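Local coordinates for legionella ubiquitin-specific protease A domain-containing protein (Legionella pneumophila subsp. pneumophila, PDB 5DGG) that is of unknown function but is probably a ubiquitin-specific cysteine protease of the LupA family, represented here by its central domain, at residues 54-68 with 133-147. Residues are numbered along the deposited sequence; the frame is centred on the assembly and turned at random.
Sequences YIMIPVGPGHWRGVY and GDFTCAYSHKKMKEF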
ATOM      1  N   TYR A  54      -2.014  -9.021  -8.842  1.00 23.09           N
ATOM      2  CA  TYR A  54      -2.177  -7.955  -7.871  1.00 21.36           C
ATOM      3  C   TYR A  54      -0.932  -7.069  -7.859  1.00 22.35           C
ATOM      4  O   TYR A  54       0.181  -7.557  -7.984  1.00 20.41           O
ATOM      5  CB  TYR A  54      -2.372  -8.492  -6.484  1.00 22.47           C
ATOM      6  CG  TYR A  54      -3.484  -9.443  -6.335  1.00 23.28           C
ATOM      7  CD1 TYR A  54      -4.752  -8.971  -6.124  1.00 23.35           C
ATOM      8  CD2 TYR A  54      -3.277 -10.826  -6.344  1.00 25.44           C
ATOM      9  CE1 TYR A  54      -5.816  -9.808  -5.988  1.00 25.18           C
ATOM     10  CE2 TYR A  54      -4.372 -11.706  -6.214  1.00 25.70           C
ATOM     11  CZ  TYR A  54      -5.630 -11.162  -5.995  1.00 26.95           C
ATOM     12  OH  TYR A  54      -6.808 -11.901  -5.838  1.00 29.63           O
ATOM     13  N   ILE A  55      -1.136  -5.755  -7.719  1.00 20.99           N
ATOM     14  CA  ILE A  55      -0.044  -4.774  -7.629  1.00 19.98           C
ATOM     15  C   ILE A  55      -0.342  -3.848  -6.455  1.00 19.57           C
ATOM     16  O   ILE A  55      -1.400  -3.262  -6.435  1.00 19.98           O
ATOM     17  CB  ILE A  55       0.095  -3.954  -8.921  1.00 20.40           C
ATOM     18  CG1 ILE A  55       0.304  -4.864 -10.128  1.00 21.70           C
ATOM     19  CG2 ILE A  55       1.287  -3.042  -8.768  1.00 21.16           C
ATOM     20  CD1 ILE A  55       0.275  -4.238 -11.506  1.00 22.45           C
ATOM     21  N   MET A  56       0.566  -3.771  -5.477  1.00 18.83           N
ATOM     22  CA  MET A  56       0.468  -2.861  -4.351  1.00 19.41           C
ATOM     23  C   MET A  56       1.459  -1.700  -4.482  1.00 19.67           C
ATOM     24  O   MET A  56       2.627  -1.879  -4.859  1.00 20.67           O
ATOM     25  CB  MET A  56       0.792  -3.541  -3.036  1.00 20.32           C
ATOM     26  CG  MET A  56       0.220  -4.913  -2.803  1.00 23.98           C
ATOM     27  SD  MET A  56       0.481  -5.212  -1.037  1.00 26.71           S
ATOM     28  CE  MET A  56      -0.293  -6.773  -0.986  1.00 29.34           C
ATOM     29  N   ILE A  57       1.056  -0.527  -4.076  1.00 19.56           N
ATOM     30  CA  ILE A  57       1.994   0.621  -4.067  1.00 19.97           C
ATOM     31  C   ILE A  57       1.861   1.397  -2.795  1.00 19.68           C
ATOM     32  O   ILE A  57       0.780   1.874  -2.485  1.00 20.37           O
ATOM     33  CB  ILE A  57       1.757   1.611  -5.263  1.00 20.83           C
ATOM     34  CG1 ILE A  57       1.523   0.867  -6.571  1.00 22.88           C
ATOM     35  CG2 ILE A  57       2.961   2.566  -5.369  1.00 21.42           C
ATOM     36  CD1 ILE A  57       1.322   1.759  -7.799  1.00 24.61           C
ATOM     37  N   PRO A  58       2.952   1.552  -2.024  1.00 20.27           N
ATOM     38  CA  PRO A  58       2.861   2.492  -0.941  1.00 21.27           C
ATOM     39  C   PRO A  58       3.109   3.914  -1.411  1.00 20.96           C
ATOM     40  O   PRO A  58       4.106   4.175  -2.056  1.00 24.94           O
ATOM     41  CB  PRO A  58       3.936   2.018   0.031  1.00 21.72           C
ATOM     42  CG  PRO A  58       4.944   1.286  -0.851  1.00 21.29           C
ATOM     43  CD  PRO A  58       4.310   0.992  -2.164  1.00 21.49           C
ATOM     44  N   VAL A  59       2.203   4.828  -1.120  1.00 19.97           N
ATOM     45  CA  VAL A  59       2.291   6.179  -1.684  1.00 21.17           C
ATOM     46  C   VAL A  59       2.434   7.207  -0.571  1.00 22.84           C
ATOM     47  O   VAL A  59       1.582   7.329   0.308  1.00 23.28           O
ATOM     48  CB  VAL A  59       1.081   6.530  -2.539  1.00 21.44           C
ATOM     49  CG1 VAL A  59       1.193   7.929  -3.122  1.00 22.19           C
ATOM     50  CG2 VAL A  59       0.916   5.517  -3.652  1.00 21.82           C
ATOM     51  N   GLY A  60       3.534   7.933  -0.619  1.00 25.85           N
ATOM     52  CA  GLY A  60       3.775   8.995   0.321  1.00 26.38           C
ATOM     53  C   GLY A  60       4.186  10.271  -0.368  1.00 29.34           C
ATOM     54  O   GLY A  60       3.763  10.537  -1.457  1.00 29.48           O
ATOM     55  N   PRO A  61       5.021  11.080   0.298  1.00 32.22           N
ATOM     56  CA  PRO A  61       5.586  10.778   1.602  1.00 31.94           C
ATOM     57  C   PRO A  61       4.733  11.432   2.645  1.00 29.91           C
ATOM     58  O   PRO A  61       3.675  11.993   2.327  1.00 33.66           O
ATOM     59  CB  PRO A  61       6.958  11.435   1.511  1.00 34.66           C
ATOM     60  CG  PRO A  61       6.651  12.691   0.779  1.00 33.24           C
ATOM     61  CD  PRO A  61       5.513  12.383  -0.180  1.00 34.68           C
ATOM     62  N   GLY A  62       5.135  11.338   3.898  1.00 30.90           N
ATOM     63  CA  GLY A  62       4.335  11.939   4.940  1.00 31.96           C
ATOM     64  C   GLY A  62       3.139  11.120   5.358  1.00 31.96           C
ATOM     65  O   GLY A  62       3.310  10.165   6.058  1.00 31.54           O
ATOM     66  N   HIS A  63       1.934  11.510   4.921  1.00 30.17           N
ATOM     67  CA  HIS A  63       0.727  10.779   5.177  1.00 29.91           C
ATOM     68  C   HIS A  63       0.639   9.538   4.231  1.00 27.31           C
ATOM     69  O   HIS A  63      -0.042   9.596   3.225  1.00 25.63           O
ATOM     70  CB  HIS A  63      -0.458  11.738   4.951  1.00 30.22           C
ATOM     71  CG  HIS A  63      -1.793  11.191   5.364  1.00 32.22           C
ATOM     72  ND1 HIS A  63      -2.586  11.798   6.318  1.00 32.60           N
ATOM     73  CD2 HIS A  63      -2.454  10.070   4.990  1.00 30.62           C
ATOM     74  CE1 HIS A  63      -3.702  11.114   6.454  1.00 33.23           C
ATOM     75  NE2 HIS A  63      -3.637  10.050   5.674  1.00 31.82           N
ATOM     76  N   TRP A  64       1.325   8.452   4.581  1.00 24.90           N
ATOM     77  CA  TRP A  64       1.365   7.245   3.761  1.00 24.83           C
ATOM     78  C   TRP A  64      -0.026   6.711   3.509  1.00 24.08           C
ATOM     79  O   TRP A  64      -0.882   6.727   4.399  1.00 24.67           O
ATOM     80  CB  TRP A  64       2.222   6.159   4.431  1.00 25.65           C
ATOM     81  CG  TRP A  64       3.690   6.563   4.459  1.00 26.56           C
ATOM     82  CD1 TRP A  64       4.391   7.070   5.530  1.00 27.21           C
ATOM     83  CD2 TRP A  64       4.596   6.485   3.383  1.00 25.09           C
ATOM     84  NE1 TRP A  64       5.691   7.328   5.169  1.00 27.93           N
ATOM     85  CE2 TRP A  64       5.854   6.963   3.857  1.00 27.96           C
ATOM     86  CE3 TRP A  64       4.487   6.054   2.070  1.00 25.15           C
ATOM     87  CZ2 TRP A  64       6.977   7.041   3.044  1.00 29.16           C
ATOM     88  CZ3 TRP A  64       5.616   6.083   1.276  1.00 28.25           C
ATOM     89  CH2 TRP A  64       6.851   6.606   1.757  1.00 26.80           C
ATOM     90  N   ARG A  65      -0.244   6.301   2.272  1.00 22.26           N
ATOM     91  CA  ARG A  65      -1.446   5.640   1.835  1.00 21.51           C
ATOM     92  C   ARG A  65      -1.095   4.409   0.998  1.00 21.00           C
ATOM     93  O   ARG A  65       0.032   4.237   0.531  1.00 21.31           O
ATOM     94  CB  ARG A  65      -2.312   6.620   1.025  1.00 22.36           C
ATOM     95  CG  ARG A  65      -2.885   7.777   1.827  1.00 24.00           C
ATOM     96  CD  ARG A  65      -3.678   8.720   0.938  1.00 26.26           C
ATOM     97  NE  ARG A  65      -4.139   9.888   1.663  1.00 27.93           N
ATOM     98  CZ  ARG A  65      -3.459  11.035   1.804  1.00 29.01           C
ATOM     99  NH1 ARG A  65      -2.270  11.231   1.276  1.00 29.53           N
ATOM    100  NH2 ARG A  65      -3.997  12.009   2.491  1.00 31.74           N
ATOM    101  N   GLY A  66      -2.053   3.522   0.841  1.00 20.20           N
ATOM    102  CA  GLY A  66      -1.842   2.314   0.070  1.00 20.54           C
ATOM    103  C   GLY A  66      -2.736   2.235  -1.142  1.00 19.83           C
ATOM    104  O   GLY A  66      -3.878   2.670  -1.117  1.00 18.39           O
ATOM    105  N   VAL A  67      -2.169   1.761  -2.239  1.00 18.30           N
ATOM    106  CA  VAL A  67      -2.878   1.531  -3.454  1.00 18.68           C
ATOM    107  C   VAL A  67      -2.805   0.056  -3.802  1.00 19.10           C
ATOM    108  O   VAL A  67      -1.686  -0.510  -3.895  1.00 19.68           O
ATOM    109  CB  VAL A  67      -2.218   2.345  -4.583  1.00 18.94           C
ATOM    110  CG1 VAL A  67      -2.821   2.007  -5.941  1.00 21.24           C
ATOM    111  CG2 VAL A  67      -2.302   3.804  -4.272  1.00 20.59           C
ATOM    112  N   TYR A  68      -3.950  -0.565  -4.024  1.00 18.82           N
ATOM    113  CA  TYR A  68      -4.046  -2.010  -4.309  1.00 20.13           C
ATOM    114  C   TYR A  68      -4.841  -2.244  -5.571  1.00 19.95           C
ATOM    115  O   TYR A  68      -6.062  -2.007  -5.604  1.00 20.70           O
ATOM    116  CB  TYR A  68      -4.631  -2.797  -3.112  1.00 19.70           C
ATOM    117  CG  TYR A  68      -3.976  -2.366  -1.860  1.00 19.36           C
ATOM    118  CD1 TYR A  68      -2.812  -2.961  -1.463  1.00 19.62           C
ATOM    119  CD2 TYR A  68      -4.510  -1.352  -1.069  1.00 18.29           C
ATOM    120  CE1 TYR A  68      -2.148  -2.541  -0.348  1.00 19.16           C
ATOM    121  CE2 TYR A  68      -3.854  -0.917   0.044  1.00 18.77           C
ATOM    122  CZ  TYR A  68      -2.663  -1.499   0.391  1.00 19.55           C
ATOM    123  OH  TYR A  68      -1.993  -1.139   1.543  1.00 19.83           O
ATOM    124  N   GLY A 133       2.348   5.473   8.150  1.00 24.99           N
ATOM    125  CA  GLY A 133       3.256   4.447   7.639  1.00 25.04           C
ATOM    126  C   GLY A 133       2.979   3.084   8.216  1.00 25.85           C
ATOM    127  O   GLY A 133       2.956   2.072   7.497  1.00 25.01           O
ATOM    128  N   ASP A 134       2.810   3.065   9.543  1.00 26.80           N
ATOM    129  CA  ASP A 134       2.547   1.850  10.270  1.00 27.93           C
ATOM    130  C   ASP A 134       1.256   1.195   9.807  1.00 25.63           C
ATOM    131  O   ASP A 134       1.202  -0.022   9.545  1.00 25.19           O
ATOM    132  CB  ASP A 134       2.451   2.157  11.788  1.00 28.45           C
ATOM    133  CG  ASP A 134       3.673   2.935  12.310  1.00 30.85           C
ATOM    134  OD1 ASP A 134       3.856   4.152  11.985  1.00 30.51           O
ATOM    135  OD2 ASP A 134       4.448   2.312  13.073  1.00 34.25           O
ATOM    136  N   PHE A 135       0.201   1.982   9.775  1.00 24.64           N
ATOM    137  CA  PHE A 135      -1.073   1.507   9.236  1.00 24.96           C
ATOM    138  C   PHE A 135      -0.936   0.997   7.811  1.00 23.83           C
ATOM    139  O   PHE A 135      -1.471  -0.065   7.489  1.00 24.38           O
ATOM    140  CB  PHE A 135      -2.161   2.604   9.285  1.00 25.62           C
ATOM    141  CG  PHE A 135      -2.845   2.754  10.641  1.00 25.38           C
ATOM    142  CD1 PHE A 135      -3.987   2.053  10.922  1.00 25.77           C
ATOM    143  CD2 PHE A 135      -2.356   3.626  11.611  1.00 26.25           C
ATOM    144  CE1 PHE A 135      -4.612   2.168  12.154  1.00 25.98           C
ATOM    145  CE2 PHE A 135      -2.967   3.762  12.844  1.00 25.71           C
ATOM    146  CZ  PHE A 135      -4.099   3.029  13.115  1.00 27.09           C
ATOM    147  N   THR A 136      -0.253   1.745   6.944  1.00 22.20           N
ATOM    148  CA  THR A 136      -0.170   1.362   5.553  1.00 21.78           C
ATOM    149  C   THR A 136       0.652   0.058   5.387  1.00 23.59           C
ATOM    150  O   THR A 136       0.279  -0.828   4.594  1.00 22.77           O
ATOM    151  CB  THR A 136       0.376   2.564   4.707  1.00 22.33           C
ATOM    152  OG1 THR A 136      -0.613   3.605   4.704  1.00 22.01           O
ATOM    153  CG2 THR A 136       0.653   2.120   3.317  1.00 21.58           C
ATOM    154  N   CYS A 137       1.727  -0.094   6.161  1.00 24.76           N
ATOM    155  CA  CYS A 137       2.548  -1.293   6.117  1.00 25.53           C
ATOM    156  C   CYS A 137       1.779  -2.496   6.585  1.00 25.79           C
ATOM    157  O   CYS A 137       1.739  -3.570   5.914  1.00 25.29           O
ATOM    158  CB  CYS A 137       3.809  -1.143   6.963  1.00 29.96           C
ATOM    159  SG  CYS A 137       5.111  -0.224   6.150  1.00 35.61           S
ATOM    160  N   ALA A 138       1.076  -2.322   7.706  1.00 25.86           N
ATOM    161  CA  ALA A 138       0.322  -3.426   8.267  1.00 25.00           C
ATOM    162  C   ALA A 138      -0.864  -3.786   7.380  1.00 25.04           C
ATOM    163  O   ALA A 138      -1.179  -4.964   7.177  1.00 24.02           O
ATOM    164  CB  ALA A 138      -0.150  -3.103   9.665  1.00 27.46           C
ATOM    165  N   TYR A 139      -1.548  -2.780   6.864  1.00 23.97           N
ATOM    166  CA  TYR A 139      -2.664  -3.043   5.937  1.00 23.70           C
ATOM    167  C   TYR A 139      -2.205  -3.786   4.655  1.00 23.32           C
ATOM    168  O   TYR A 139      -2.940  -4.671   4.135  1.00 22.17           O
ATOM    169  CB  TYR A 139      -3.463  -1.762   5.662  1.00 22.20           C
ATOM    170  CG  TYR A 139      -4.801  -1.971   4.950  1.00 23.84           C
ATOM    171  CD1 TYR A 139      -5.923  -2.289   5.651  1.00 24.87           C
ATOM    172  CD2 TYR A 139      -4.906  -1.842   3.552  1.00 23.52           C
ATOM    173  CE1 TYR A 139      -7.133  -2.533   5.033  1.00 27.10           C
ATOM    174  CE2 TYR A 139      -6.119  -2.038   2.905  1.00 24.37           C
ATOM    175  CZ  TYR A 139      -7.239  -2.393   3.659  1.00 25.66           C
ATOM    176  OH  TYR A 139      -8.462  -2.592   3.096  1.00 25.70           O
ATOM    177  N   SER A 140      -1.003  -3.426   4.177  1.00 22.91           N
ATOM    178  CA  SER A 140      -0.422  -4.064   3.040  1.00 22.59           C
ATOM    179  C   SER A 140      -0.141  -5.571   3.305  1.00 23.58           C
ATOM    180  O   SER A 140      -0.297  -6.442   2.432  1.00 24.28           O
ATOM    181  CB  SER A 140       0.851  -3.318   2.615  1.00 23.29           C
ATOM    182  OG  SER A 140       0.542  -1.996   2.168  1.00 21.20           O
ATOM    183  N   HIS A 141       0.347  -5.879   4.490  1.00 24.82           N
ATOM    184  CA  HIS A 141       0.463  -7.264   4.923  1.00 25.02           C
ATOM    185  C   HIS A 141      -0.919  -7.956   4.956  1.00 25.37           C
ATOM    186  O   HIS A 141      -1.069  -9.069   4.486  1.00 27.03           O
ATOM    187  CB  HIS A 141       1.161  -7.318   6.275  1.00 26.21           C
ATOM    188  CG  HIS A 141       2.641  -7.126   6.190  1.00 28.08           C
ATOM    189  ND1 HIS A 141       3.501  -8.156   5.885  1.00 30.97           N
ATOM    190  CD2 HIS A 141       3.406  -6.023   6.291  1.00 28.42           C
ATOM    191  CE1 HIS A 141       4.738  -7.700   5.837  1.00 31.62           C
ATOM    192  NE2 HIS A 141       4.708  -6.409   6.081  1.00 30.52           N
ATOM    193  N   LYS A 142      -1.931  -7.292   5.496  1.00 26.04           N
ATOM    194  CA  LYS A 142      -3.260  -7.841   5.496  1.00 27.51           C
ATOM    195  C   LYS A 142      -3.719  -8.159   4.073  1.00 28.46           C
ATOM    196  O   LYS A 142      -4.300  -9.243   3.825  1.00 25.19           O
ATOM    197  CB  LYS A 142      -4.226  -6.863   6.129  1.00 30.80           C
ATOM    198  CG  LYS A 142      -5.675  -7.335   6.058  1.00 33.87           C
ATOM    199  CD  LYS A 142      -6.653  -6.298   6.578  1.00 39.19           C
ATOM    200  CE  LYS A 142      -7.969  -7.013   6.904  1.00 44.23           C
ATOM    201  NZ  LYS A 142      -9.018  -6.057   7.317  1.00 47.49           N
ATOM    202  N   LYS A 143      -3.462  -7.235   3.134  1.00 25.32           N
ATOM    203  CA  LYS A 143      -3.830  -7.509   1.743  1.00 25.20           C
ATOM    204  C   LYS A 143      -3.050  -8.673   1.127  1.00 24.39           C
ATOM    205  O   LYS A 143      -3.585  -9.448   0.328  1.00 23.57           O
ATOM    206  CB  LYS A 143      -3.709  -6.257   0.849  1.00 25.18           C
ATOM    207  CG  LYS A 143      -4.586  -5.108   1.223  1.00 26.65           C
ATOM    208  CD  LYS A 143      -6.062  -5.343   1.307  1.00 28.91           C
ATOM    209  CE  LYS A 143      -6.698  -5.830   0.042  1.00 32.13           C
ATOM    210  NZ  LYS A 143      -8.198  -5.663   0.171  1.00 35.89           N
ATOM    211  N   MET A 144      -1.785  -8.780   1.499  1.00 23.71           N
ATOM    212  CA  MET A 144      -0.933  -9.842   1.058  1.00 26.70           C
ATOM    213  C   MET A 144      -1.571 -11.191   1.375  1.00 28.85           C
ATOM    214  O   MET A 144      -1.718 -12.062   0.492  1.00 27.67           O
ATOM    215  CB  MET A 144       0.427  -9.708   1.739  1.00 28.12           C
ATOM    216  CG  MET A 144       1.521 -10.446   1.071  1.00 31.64           C
ATOM    217  SD  MET A 144       2.044  -9.685  -0.496  1.00 33.53           S
ATOM    218  CE  MET A 144       3.179 -11.008  -0.882  1.00 34.63           C
ATOM    219  N   LYS A 145      -2.018 -11.332   2.615  1.00 30.90           N
ATOM    220  CA  LYS A 145      -2.768 -12.535   3.047  1.00 31.63           C
ATOM    221  C   LYS A 145      -4.083 -12.692   2.277  1.00 30.35           C
ATOM    222  O   LYS A 145      -4.363 -13.779   1.719  1.00 30.79           O
ATOM    223  CB  LYS A 145      -3.038 -12.435   4.562  1.00 33.98           C
ATOM    224  CG  LYS A 145      -3.757 -13.645   5.182  1.00 37.71           C
ATOM    225  CD  LYS A 145      -4.057 -13.372   6.654  1.00 39.76           C
ATOM    226  CE  LYS A 145      -4.523 -14.615   7.380  1.00 46.44           C
ATOM    227  NZ  LYS A 145      -4.552 -14.360   8.849  1.00 51.28           N
ATOM    228  N   GLU A 146      -4.884 -11.638   2.223  1.00 29.11           N
ATOM    229  CA  GLU A 146      -6.145 -11.688   1.504  1.00 30.90           C
ATOM    230  C   GLU A 146      -5.924 -12.109   0.071  1.00 30.30           C
ATOM    231  O   GLU A 146      -6.725 -12.852  -0.469  1.00 33.91           O
ATOM    232  CB  GLU A 146      -6.926 -10.361   1.470  1.00 34.79           C
ATOM    233  CG  GLU A 146      -7.554  -9.867   2.761  1.00 39.57           C
ATOM    234  CD  GLU A 146      -8.178  -8.456   2.584  1.00 45.58           C
ATOM    235  OE1 GLU A 146      -8.329  -7.774   3.610  1.00 50.93           O
ATOM    236  OE2 GLU A 146      -8.519  -8.008   1.436  1.00 45.27           O
ATOM    237  N   PHE A 147      -4.851 -11.659  -0.554  1.00 28.91           N
ATOM    238  CA  PHE A 147      -4.612 -11.986  -1.954  1.00 29.05           C
ATOM    239  C   PHE A 147      -4.050 -13.387  -2.144  1.00 32.41           C
ATOM    240  O   PHE A 147      -3.755 -13.776  -3.290  1.00 31.81           O
ATOM    241  CB  PHE A 147      -3.647 -11.010  -2.609  1.00 27.12           C
ATOM    242  CG  PHE A 147      -4.159  -9.606  -2.705  1.00 25.58           C
ATOM    243  CD1 PHE A 147      -5.508  -9.314  -2.661  1.00 26.13           C
ATOM    244  CD2 PHE A 147      -3.271  -8.583  -2.890  1.00 24.66           C
ATOM    245  CE1 PHE A 147      -5.955  -8.008  -2.796  1.00 26.71           C
ATOM    246  CE2 PHE A 147      -3.686  -7.281  -2.979  1.00 25.31           C
ATOM    247  CZ  PHE A 147      -5.032  -6.980  -2.949  1.00 26.18           C
TER
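Tyr-54 lies flat over Phe-147 in an offset stack, the two rings nearly parallel (8° between planes) with centroids 3.9 Å apart. Phe-147 CB also sits above the Tyr-54 ring, a CH-pi contact, while the other face of Phe-147 rests on its own helix at Lys-143 O. Beside this pair Met-56, extended beyond CG, drives its methyl end down onto the helix: CE comes 3.4 Å from Ser-140 O and also touches Met-144 SD.

Tyr-68 makes the polar link. Its OH donates to Ser-140 OG (2.7 Å), and that hydroxyl in turn donates to Thr-136 O at 2.7 Å. Ser-140 OG lies beside its own backbone N (chi1 -65°), turned back toward the preceding helical turn, and Thr-136 O takes the serine's hydroxyl and amide from opposite faces of its plane. The Tyr-68 ring carries Lys-143 CG over one face, 3.9 Å from the centroid, and is met by the edge of Tyr-139 with planes at 62°. Lys-143 then curls away through two bends, and its NZ pairs with Glu-146 and Glu-84; Tyr-139 OH bonds Glu-84 as well.

At the helix start the backbones draw close. Trp-64 CD1 approaches Gly-133 CA to 3.6 Å, and Thr-136 CG2 packs on Arg-65 O, while Thr-136 OG1 bonds Cys-132 O.

The helix lies against a beta hairpin, antiparallel to strand 54-60 and running nearly the same way as the nearer strand 65-68. It begins at Cys-132, and His-63 NE2 in the hairpin loop hydrogen-bonds Asp-87; this His-Asp-Cys order is consistent with a Ulp1-type cysteine-protease site, the roles being inferred. Strand 54-60 continues the sheet toward strand 22-29, whose Ile-22 touches Met-144 and Phe-147; helix 8-14 packs beside Trp-64 and Cys-137, and helix 156-165 receives Phe-135, Ala-138 and His-141.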